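Local coordinates for ABC transporter, solute-binding protein (Staphylococcus aureus, PDB 6LKL) that serves as the extracellular solute-binding lipoprotein of a bacterial ABC transporter and binds alpha-D-glucose 6-phosphate, at residues 13-18 with 27-32; 35-40 with 136-141; 63-68 with 285-290. All blocks are in the same frame, centred on the assembly; numbering follows the deposited sequence.

Interaction 1: 13-18 with 27-32; sequences LIRPIL and VKIEIK
R15 reaches from helix 11-25 to the backbone of I29, within the beta-alpha-beta unit made by strand 3-7, helix 11-25 and strand 29-33. Helix segment 13-18 lies over strand segment 29-32 almost antiparallel, with the axes 10.5 Å apart. In R15, CB stays clear of the strand, while CG and CD pass I31 CD1 at the limit of van der Waals contact (CD 4.2 Å); the bend at chi2 (-66°) turns the rest of the chain toward the strand. There NE lies 3.4 Å from I31 CD1, a methyl that sits over one face of the guanidinium while the two side chains slide past each other in opposite directions. The central carbon CZ is equally far, 3.7 Å, from I31 CD1 and from I29 O. At the tip, NH2 gives I29 O a short hydrogen bond of 2.8 Å that is nearly straight, 168° at the hydrogen. The carbonyl oxygen lies in the guanidinium plane, whereas the donor stands well above the carbonyl plane, away from either lone pair. NH1 comes within 3.9 Å of K28 NZ, but these like charges are probably offset by E22, whose OE2 forms salt bridges with both and also accepts from I29 N; N19 OD1 is a further acceptor for NH1.

Beneath this polar arm the contact is apolar. I14 and L18 each meet I31 tip to tip, and the L18 end also reaches I29 CG2. L18 and I29 themselves cross at about a right angle. L3 and V5 of strand 3-7 touch I29, and L233 of helix 230-237 packs on L18. I31 CD1 is thus shared by three helix residues: besides R15 it touches L18 CD1 at 3.9 Å and I14 CD1 at 4.0 Å.

Interaction 2: 35-40 with 136-141; sequences STQVLL and TTTTGY. With MLA (malonic acid), chain C.
T36 CB meets T138 CG2 at 3.5 Å, the two side chains crossing at about a right angle beside a bound malonic acid, probably from the crystallisation liquor. Malonic acid O3A receives T36 N and T36 OG1 (2.7 Å), O3B receives T138 N at 171°, and O1A is gripped by T138 OG1, T139 N and T139 OG1 (2.7 Å), while T170 supplies another bond. The same threonines contact glucose 6-phosphate, and an anion here would probably be stabilised by both helix amino ends. T138 OG1, between backbone N and carbonyl carbon (chi1 59°), turns to O1A and leaves CG2 for T36.

A second shell helps position the helix starts. S35 OG caps V38 N, and T137 OG1 caps G140 N while bonded to N133 and S132. One water bonds S35 OG and donates to T136 O, 2.6 Å from the water; another accepts from Q37 N and lies within hydrogen-bonding distance of T136 O and malonic acid O3B. Q37 OE1 packs 3.2 Å from T136 C, and NE2 bonds to N135 O. Helices 36-44 and 138-151 face each other across the binding cleft, with helix 60-63 against T36 and T138, and helix 170-178 against T137 and T139.

Interaction 3: 63-68 with 285-290; sequences TIDHPE and PHHKFL
D65 grips the start of helix 286-293 with both carboxylate oxygens, and this is the tight part of the contact. OD2 receives the ring N-H of H286 ND1 at 2.7 Å, a His-carboxylate hydrogen bond at 165° with the oxygen close to the ring plane. OD1 accepts H287 N at 2.9 Å. Each donor arrives on the syn side, tilted some 25° from the carboxylate plane, and OD1 also lies only 3.2 Å from H286 CB. H286 CG lies anti to the backbone N (chi1 172°), which carries ND1 across to OD2. The H287 ring, almost perpendicular to the carboxylate, presents its CD2 edge to OD1 at 3.3 Å, and H287 CB lies by OD2. Because H287 N belongs to the first turn of the helix, the negative charge would probably be favoured there, and the two bonds together hold the carboxylate's rotation.

T63 adds a softer contact: its CA packs 3.8 Å from H286 CB, and its methyl CG2 stands 4.2 Å from CD2 of that ring. Outward the fit loosens. P285, an exposed residue, barely touches, its C being 4.5 Å from D65 OD1, and H287 ND1 makes a weak hydrogen bond to E291.

On the inner side, Y141 of helix 138-151 meets the H286 ring edge-to-face, Q37 of helix 36-44 touches it, and the loop bearing D65 runs on from helix 60-63 toward strand 70-71.

In the fold
The three contacts run from the sheet and helix at the edge of the first lobe to the cleft and then to the C-terminal helix. Interactions 1 and 2 have centres 21 Å apart, yet strand 29-33 leads into helix 36-44, and K32 O touches L39 CD2 at 3.5 Å. Interactions 2 and 3 adjoin, with centres 11 Å apart: Y141 OH lies 3.2 Å from H286 CA and L40 CD1 3.7 Å from T63 OG1. Helix 286-293 thus packs behind Q37 and Y141, a layer outside the threonines that hold the ligand, and T63 is about 4 Å from T36 and T138 between side chains. Interaction 1 stays about 14 Å from interaction 3, nearest atoms.

Interaction 1: 13-18 with 27-32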
loop_
_atom_site.group_PDB
_atom_site.type_symbol
_atom_site.label_atom_id
_atom_site.label_comp_id
_atom_site.label_asym_id
_atom_site.label_seq_id
_atom_site.Cartn_x
_atom_site.Cartn_y
_atom_site.Cartn_z
ATOM N N LEU A 13 -8.528 9.501 8.405
ATOM C CA LEU A 13 -7.467 8.794 9.117
ATOM C C LEU A 13 -6.175 9.593 9.233
ATOM O O LEU A 13 -5.404 9.363 10.172
ATOM C CB LEU A 13 -7.146 7.465 8.427
ATOM C CG LEU A 13 -8.284 6.482 8.157
ATOM C CD1 LEU A 13 -7.724 5.269 7.437
ATOM C CD2 LEU A 13 -8.964 6.061 9.450
ATOM N N ILE A 14 -5.917 10.522 8.312
ATOM C CA ILE A 14 -4.694 11.318 8.356
ATOM C C ILE A 14 -4.904 12.698 8.972
ATOM O O ILE A 14 -3.923 13.321 9.406
ATOM C CB ILE A 14 -4.069 11.459 6.949
ATOM C CG1 ILE A 14 -5.096 11.998 5.945
ATOM C CG2 ILE A 14 -3.493 10.121 6.489
ATOM C CD1 ILE A 14 -4.537 12.264 4.556
ATOM N N ARG A 15 -6.123 13.167 9.062
ATOM C CA ARG A 15 -6.376 14.491 9.569
ATOM C C ARG A 15 -5.890 14.758 10.968
ATOM O O ARG A 15 -5.345 15.781 11.198
ATOM C CB ARG A 15 -7.829 14.866 9.448
ATOM C CG ARG A 15 -8.109 15.770 8.300
ATOM C CD ARG A 15 -7.457 17.104 8.479
ATOM N NE ARG A 15 -7.355 17.788 7.224
ATOM C CZ ARG A 15 -6.578 18.809 6.990
ATOM N NH1 ARG A 15 -5.843 19.279 7.930
ATOM N NH2 ARG A 15 -6.561 19.343 5.825
ATOM N N PRO A 16 -6.104 13.853 11.899
ATOM C CA PRO A 16 -5.591 14.093 13.257
ATOM C C PRO A 16 -4.081 14.237 13.297
ATOM O O PRO A 16 -3.552 15.064 14.049
ATOM C CB PRO A 16 -6.072 12.856 14.029
ATOM C CG PRO A 16 -7.289 12.409 13.283
ATOM C CD PRO A 16 -6.950 12.649 11.842
ATOM N N ILE A 17 -3.370 13.452 12.489
ATOM C CA ILE A 17 -1.914 13.495 12.500
ATOM C C ILE A 17 -1.424 14.806 11.898
ATOM O O ILE A 17 -0.526 15.462 12.438
ATOM C CB ILE A 17 -1.338 12.277 11.754
ATOM C CG1 ILE A 17 -1.698 10.963 12.465
ATOM C CG2 ILE A 17 0.179 12.395 11.599
ATOM C CD1 ILE A 17 -3.100 10.418 12.164
ATOM N N LEU A 18 -2.006 15.205 10.766
ATOM C CA LEU A 18 -1.593 16.441 10.113
ATOM C C LEU A 18 -2.058 17.675 10.878
ATOM O O LEU A 18 -1.384 18.711 10.841
ATOM C CB LEU A 18 -2.116 16.466 8.677
ATOM C CG LEU A 18 -1.580 15.359 7.759
ATOM C CD1 LEU A 18 -2.216 15.442 6.378
ATOM C CD2 LEU A 18 -0.061 15.394 7.649
ATOM N N VAL A 27 0.741 26.373 10.100
ATOM C CA VAL A 27 0.514 26.257 8.668
ATOM C C VAL A 27 -0.757 25.446 8.467
ATOM O O VAL A 27 -1.066 24.541 9.247
ATOM C CB VAL A 27 1.727 25.606 7.957
ATOM C CG1 VAL A 27 1.943 24.178 8.451
ATOM C CG2 VAL A 27 1.560 25.649 6.445
ATOM N N LYS A 28 -1.502 25.785 7.425
ATOM C CA LYS A 28 -2.698 25.044 7.053
ATOM C C LYS A 28 -2.335 24.037 5.972
ATOM O O LYS A 28 -1.633 24.375 5.013
ATOM C CB LYS A 28 -3.799 25.982 6.556
ATOM C CG LYS A 28 -5.199 25.362 6.552
ATOM C CD LYS A 28 -5.733 25.117 7.961
ATOM C CE LYS A 28 -7.072 24.391 7.936
ATOM N NZ LYS A 28 -6.965 22.995 7.420
ATOM N N ILE A 29 -2.811 22.807 6.130
ATOM C CA ILE A 29 -2.598 21.759 5.142
ATOM C C ILE A 29 -3.893 21.556 4.372
ATOM O O ILE A 29 -4.974 21.460 4.967
ATOM C CB ILE A 29 -2.124 20.450 5.799
ATOM C CG1 ILE A 29 -0.670 20.590 6.250
ATOM C CG2 ILE A 29 -2.276 19.263 4.835
ATOM C CD1 ILE A 29 -0.154 19.432 7.080
ATOM N N GLU A 30 -3.782 21.496 3.051
ATOM C CA GLU A 30 -4.873 21.098 2.177
ATOM C C GLU A 30 -4.549 19.728 1.602
ATOM O O GLU A 30 -3.415 19.472 1.187
ATOM C CB GLU A 30 -5.073 22.119 1.053
ATOM C CG GLU A 30 -6.132 21.748 0.024
ATOM C CD GLU A 30 -5.999 22.542 -1.263
ATOM O OE1 GLU A 30 -4.918 23.123 -1.502
ATOM O OE2 GLU A 30 -6.974 22.578 -2.044
ATOM N N ILE A 31 -5.543 18.846 1.595
ATOM C CA ILE A 31 -5.369 17.467 1.161
ATOM C C ILE A 31 -6.141 17.268 -0.135
ATOM O O ILE A 31 -7.344 17.554 -0.198
ATOM C CB ILE A 31 -5.839 16.475 2.239
ATOM C CG1 ILE A 31 -5.134 16.756 3.569
ATOM C CG2 ILE A 31 -5.558 15.045 1.788
ATOM C CD1 ILE A 31 -5.741 16.034 4.756
ATOM N N LYS A 32 -5.455 16.774 -1.161
ATOM C CA LYS A 32 -6.089 16.331 -2.395
ATOM C C LYS A 32 -6.173 14.809 -2.367
ATOM O O LYS A 32 -5.150 14.128 -2.227
ATOM C CB LYS A 32 -5.318 16.831 -3.619
ATOM C CG LYS A 32 -5.339 18.354 -3.737
ATOM C CD LYS A 32 -4.763 18.872 -5.048
ATOM C CE LYS A 32 -5.204 20.315 -5.286
ATOM N NZ LYS A 32 -4.546 20.965 -6.457
#

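Interaction 2: 35-40 with 136-141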
loop_
_atom_site.group_PDB
_atom_site.type_symbol
_atom_site.label_atom_id
_atom_site.label_comp_id
_atom_site.label_asym_id
_atom_site.label_seq_id
_atom_site.Cartn_x
_atom_site.Cartn_y
_atom_site.Cartn_z
ATOM N N SER A 35 -7.395 7.932 -5.728
ATOM C CA SER A 35 -6.551 6.756 -5.804
ATOM C C SER A 35 -5.113 7.191 -6.061
ATOM O O SER A 35 -4.848 8.304 -6.522
ATOM C CB SER A 35 -7.019 5.817 -6.911
ATOM O OG SER A 35 -6.673 6.336 -8.180
ATOM N N THR A 36 -4.175 6.299 -5.747
ATOM C CA THR A 36 -2.763 6.623 -5.929
ATOM C C THR A 36 -2.486 7.045 -7.367
ATOM O O THR A 36 -1.829 8.063 -7.612
ATOM C CB THR A 36 -1.896 5.424 -5.533
ATOM O OG1 THR A 36 -2.052 5.154 -4.134
ATOM C CG2 THR A 36 -0.423 5.681 -5.840
ATOM N N GLN A 37 -3.010 6.291 -8.334
ATOM C CA GLN A 37 -2.691 6.539 -9.735
ATOM C C GLN A 37 -3.427 7.749 -10.297
ATOM O O GLN A 37 -2.877 8.455 -11.150
ATOM C CB GLN A 37 -3.002 5.291 -10.556
ATOM C CG GLN A 37 -2.007 4.169 -10.309
ATOM C CD GLN A 37 -2.463 2.849 -10.883
ATOM O OE1 GLN A 37 -2.818 1.927 -10.145
ATOM N NE2 GLN A 37 -2.460 2.747 -12.206
ATOM N N VAL A 38 -4.661 8.001 -9.854
ATOM C CA VAL A 38 -5.349 9.226 -10.257
ATOM C C VAL A 38 -4.559 10.443 -9.797
ATOM O O VAL A 38 -4.307 11.374 -10.571
ATOM C CB VAL A 38 -6.786 9.242 -9.703
ATOM C CG1 VAL A 38 -7.425 10.621 -9.879
ATOM C CG2 VAL A 38 -7.632 8.180 -10.393
ATOM N N LEU A 39 -4.134 10.441 -8.531
ATOM C CA LEU A 39 -3.356 11.555 -8.002
ATOM C C LEU A 39 -2.054 11.725 -8.774
ATOM O O LEU A 39 -1.672 12.846 -9.132
ATOM C CB LEU A 39 -3.077 11.337 -6.515
ATOM C CG LEU A 39 -4.291 11.378 -5.587
ATOM C CD1 LEU A 39 -3.931 10.830 -4.215
ATOM C CD2 LEU A 39 -4.837 12.793 -5.466
ATOM N N LEU A 40 -1.350 10.619 -9.034
ATOM C CA LEU A 40 -0.085 10.704 -9.756
ATOM C C LEU A 40 -0.289 11.224 -11.173
ATOM O O LEU A 40 0.544 11.976 -11.693
ATOM C CB LEU A 40 0.597 9.338 -9.780
ATOM C CG LEU A 40 1.236 8.866 -8.470
ATOM C CD1 LEU A 40 1.692 7.420 -8.593
ATOM C CD2 LEU A 40 2.407 9.758 -8.085
ATOM N N THR A 136 -5.602 -0.063 -12.306
ATOM C CA THR A 136 -6.109 1.133 -11.655
ATOM C C THR A 136 -5.936 1.140 -10.144
ATOM O O THR A 136 -6.099 2.202 -9.532
ATOM C CB THR A 136 -7.601 1.320 -11.973
ATOM O OG1 THR A 136 -8.335 0.178 -11.519
ATOM C CG2 THR A 136 -7.810 1.493 -13.472
ATOM N N THR A 137 -5.621 0.003 -9.525
ATOM C CA THR A 137 -5.449 -0.075 -8.081
ATOM C C THR A 137 -4.055 -0.588 -7.757
ATOM O O THR A 137 -3.538 -1.493 -8.418
ATOM C CB THR A 137 -6.495 -0.986 -7.417
ATOM O OG1 THR A 137 -6.194 -2.360 -7.694
ATOM C CG2 THR A 137 -7.896 -0.664 -7.915
ATOM N N THR A 138 -3.452 0.012 -6.734
ATOM C CA THR A 138 -2.139 -0.422 -6.282
ATOM C C THR A 138 -2.193 -1.822 -5.682
ATOM O O THR A 138 -1.257 -2.613 -5.849
ATOM C CB THR A 138 -1.600 0.588 -5.267
ATOM O OG1 THR A 138 -2.511 0.678 -4.162
ATOM C CG2 THR A 138 -1.414 1.958 -5.886
ATOM N N THR A 139 -3.286 -2.149 -4.989
ATOM C CA THR A 139 -3.393 -3.453 -4.343
ATOM C C THR A 139 -3.446 -4.572 -5.375
ATOM O O THR A 139 -2.775 -5.598 -5.219
ATOM C CB THR A 139 -4.629 -3.491 -3.444
ATOM O OG1 THR A 139 -4.511 -2.495 -2.419
ATOM C CG2 THR A 139 -4.788 -4.865 -2.792
ATOM N N GLY A 140 -4.239 -4.396 -6.432
ATOM C CA GLY A 140 -4.249 -5.375 -7.506
ATOM C C GLY A 140 -2.892 -5.507 -8.168
ATOM O O GLY A 140 -2.425 -6.616 -8.438
ATOM N N TYR A 141 -2.243 -4.373 -8.433
ATOM C CA TYR A 141 -0.915 -4.379 -9.032
ATOM C C TYR A 141 0.073 -5.172 -8.182
ATOM O O TYR A 141 0.800 -6.031 -8.693
ATOM C CB TYR A 141 -0.443 -2.938 -9.223
ATOM C CG TYR A 141 0.991 -2.798 -9.662
ATOM C CD1 TYR A 141 1.362 -3.060 -10.974
ATOM C CD2 TYR A 141 1.970 -2.389 -8.771
ATOM C CE1 TYR A 141 2.671 -2.929 -11.383
ATOM C CE2 TYR A 141 3.282 -2.253 -9.171
ATOM C CZ TYR A 141 3.626 -2.522 -10.478
ATOM O OH TYR A 141 4.936 -2.391 -10.873
HETATM C C1 MLA C . -5.834 0.746 -3.767
HETATM O O1A MLA C . -5.263 -0.367 -3.893
HETATM O O1B MLA C . -7.038 0.880 -4.109
HETATM C C2 MLA C . -5.062 1.935 -3.203
HETATM C C3 MLA C . -4.696 2.878 -4.346
HETATM O O3A MLA C . -4.493 4.100 -4.112
HETATM O O3B MLA C . -4.596 2.430 -5.519
HETATM O O HOH W 1 -7.108 4.532 -10.177
HETATM O O HOH W 2 -4.218 3.601 -7.982
#

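Interaction 3: 63-68 with 285-290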
loop_
_atom_site.group_PDB
_atom_site.type_symbol
_atom_site.label_atom_id
_atom_site.label_comp_id
_atom_site.label_asym_id
_atom_site.label_seq_id
_atom_site.Cartn_x
_atom_site.Cartn_y
_atom_site.Cartn_z
ATOM N N THR A 63 5.033 2.534 -7.985
ATOM C CA THR A 63 3.991 3.023 -8.881
ATOM C C THR A 63 4.330 4.322 -9.596
ATOM O O THR A 63 3.641 4.665 -10.562
ATOM C CB THR A 63 2.673 3.225 -8.114
ATOM O OG1 THR A 63 2.849 4.219 -7.096
ATOM C CG2 THR A 63 2.224 1.925 -7.494
ATOM N N ILE A 64 5.347 5.057 -9.158
ATOM C CA ILE A 64 5.704 6.304 -9.827
ATOM C C ILE A 64 6.292 5.957 -11.190
ATOM O O ILE A 64 7.365 5.354 -11.277
ATOM C CB ILE A 64 6.682 7.134 -8.988
ATOM C CG1 ILE A 64 5.950 7.754 -7.793
ATOM C CG2 ILE A 64 7.355 8.213 -9.844
ATOM C CD1 ILE A 64 6.847 8.513 -6.830
ATOM N N ASP A 65 5.597 6.344 -12.258
ATOM C CA ASP A 65 6.112 6.194 -13.612
ATOM C C ASP A 65 6.805 7.448 -14.128
ATOM O O ASP A 65 7.409 7.403 -15.206
ATOM C CB ASP A 65 4.977 5.816 -14.572
ATOM C CG ASP A 65 4.527 4.374 -14.406
ATOM O OD1 ASP A 65 5.400 3.493 -14.260
ATOM O OD2 ASP A 65 3.305 4.123 -14.427
ATOM N N HIS A 66 6.737 8.556 -13.393
ATOM C CA HIS A 66 7.304 9.835 -13.822
ATOM C C HIS A 66 8.170 10.386 -12.700
ATOM O O HIS A 66 7.751 11.286 -11.959
ATOM C CB HIS A 66 6.202 10.820 -14.210
ATOM C CG HIS A 66 5.296 10.307 -15.285
ATOM N ND1 HIS A 66 5.735 10.060 -16.567
ATOM C CD2 HIS A 66 3.982 9.985 -15.267
ATOM C CE1 HIS A 66 4.728 9.611 -17.295
ATOM N NE2 HIS A 66 3.653 9.558 -16.531
ATOM N N PRO A 67 9.384 9.857 -12.535
ATOM C CA PRO A 67 10.279 10.398 -11.502
ATOM C C PRO A 67 10.582 11.870 -11.692
ATOM O O PRO A 67 10.973 12.538 -10.726
ATOM C CB PRO A 67 11.549 9.545 -11.645
ATOM C CG PRO A 67 11.160 8.361 -12.464
ATOM C CD PRO A 67 10.015 8.784 -13.320
ATOM N N GLU A 68 10.414 12.399 -12.906
ATOM C CA GLU A 68 10.672 13.810 -13.158
ATOM C C GLU A 68 9.677 14.727 -12.459
ATOM O O GLU A 68 9.930 15.931 -12.382
ATOM C CB GLU A 68 10.666 14.084 -14.668
ATOM C CG GLU A 68 9.291 14.044 -15.352
ATOM C CD GLU A 68 8.942 12.677 -15.916
ATOM O OE1 GLU A 68 7.981 12.592 -16.712
ATOM O OE2 GLU A 68 9.630 11.692 -15.573
ATOM N N PRO A 285 9.547 -1.440 -14.004
ATOM C CA PRO A 285 8.714 -0.247 -13.818
ATOM C C PRO A 285 7.226 -0.575 -13.836
ATOM O O PRO A 285 6.780 -1.509 -14.505
ATOM C CB PRO A 285 9.106 0.647 -14.999
ATOM C CG PRO A 285 10.492 0.233 -15.331
ATOM C CD PRO A 285 10.557 -1.240 -15.059
ATOM N N HIS A 286 6.462 0.225 -13.091
ATOM C CA HIS A 286 5.021 0.031 -12.977
ATOM C C HIS A 286 4.365 -0.132 -14.345
ATOM O O HIS A 286 3.743 -1.161 -14.632
ATOM C CB HIS A 286 4.423 1.215 -12.208
ATOM C CG HIS A 286 2.926 1.240 -12.175
ATOM N ND1 HIS A 286 2.179 2.083 -12.970
ATOM C CD2 HIS A 286 2.038 0.544 -11.427
ATOM C CE1 HIS A 286 0.895 1.897 -12.722
ATOM N NE2 HIS A 286 0.782 0.969 -11.788
ATOM N N HIS A 287 4.512 0.872 -15.214
ATOM C CA HIS A 287 3.853 0.822 -16.516
ATOM C C HIS A 287 4.341 -0.352 -17.358
ATOM O O HIS A 287 3.559 -0.936 -18.116
ATOM C CB HIS A 287 4.061 2.143 -17.262
ATOM C CG HIS A 287 5.449 2.330 -17.794
ATOM N ND1 HIS A 287 5.740 2.285 -19.141
ATOM C CD2 HIS A 287 6.623 2.564 -17.163
ATOM C CE1 HIS A 287 7.034 2.485 -19.317
ATOM N NE2 HIS A 287 7.594 2.655 -18.132
ATOM N N LYS A 288 5.619 -0.718 -17.244
ATOM C CA LYS A 288 6.132 -1.824 -18.049
ATOM C C LYS A 288 5.590 -3.163 -17.561
ATOM O O LYS A 288 5.277 -4.042 -18.371
ATOM C CB LYS A 288 7.660 -1.812 -18.051
ATOM C CG LYS A 288 8.232 -0.943 -19.167
ATOM C CD LYS A 288 9.748 -0.828 -19.118
ATOM C CE LYS A 288 10.238 0.263 -20.063
ATOM N NZ LYS A 288 10.611 1.510 -19.337
ATOM N N PHE A 289 5.472 -3.344 -16.244
ATOM C CA PHE A 289 4.868 -4.572 -15.737
ATOM C C PHE A 289 3.430 -4.721 -16.223
ATOM O O PHE A 289 3.015 -5.815 -16.624
ATOM C CB PHE A 289 4.919 -4.605 -14.211
ATOM C CG PHE A 289 4.361 -5.871 -13.622
ATOM C CD1 PHE A 289 5.159 -6.993 -13.479
ATOM C CD2 PHE A 289 3.034 -5.946 -13.235
ATOM C CE1 PHE A 289 4.647 -8.165 -12.948
ATOM C CE2 PHE A 289 2.517 -7.113 -12.702
ATOM C CZ PHE A 289 3.326 -8.224 -12.559
ATOM N N LEU A 290 2.653 -3.633 -16.201
ATOM C CA LEU A 290 1.260 -3.714 -16.638
ATOM C C LEU A 290 1.165 -4.036 -18.124
ATOM O O LEU A 290 0.259 -4.763 -18.548
ATOM C CB LEU A 290 0.524 -2.407 -16.335
ATOM C CG LEU A 290 0.236 -2.068 -14.870
ATOM C CD1 LEU A 290 -0.433 -0.701 -14.773
ATOM C CD2 LEU A 290 -0.633 -3.138 -14.213
#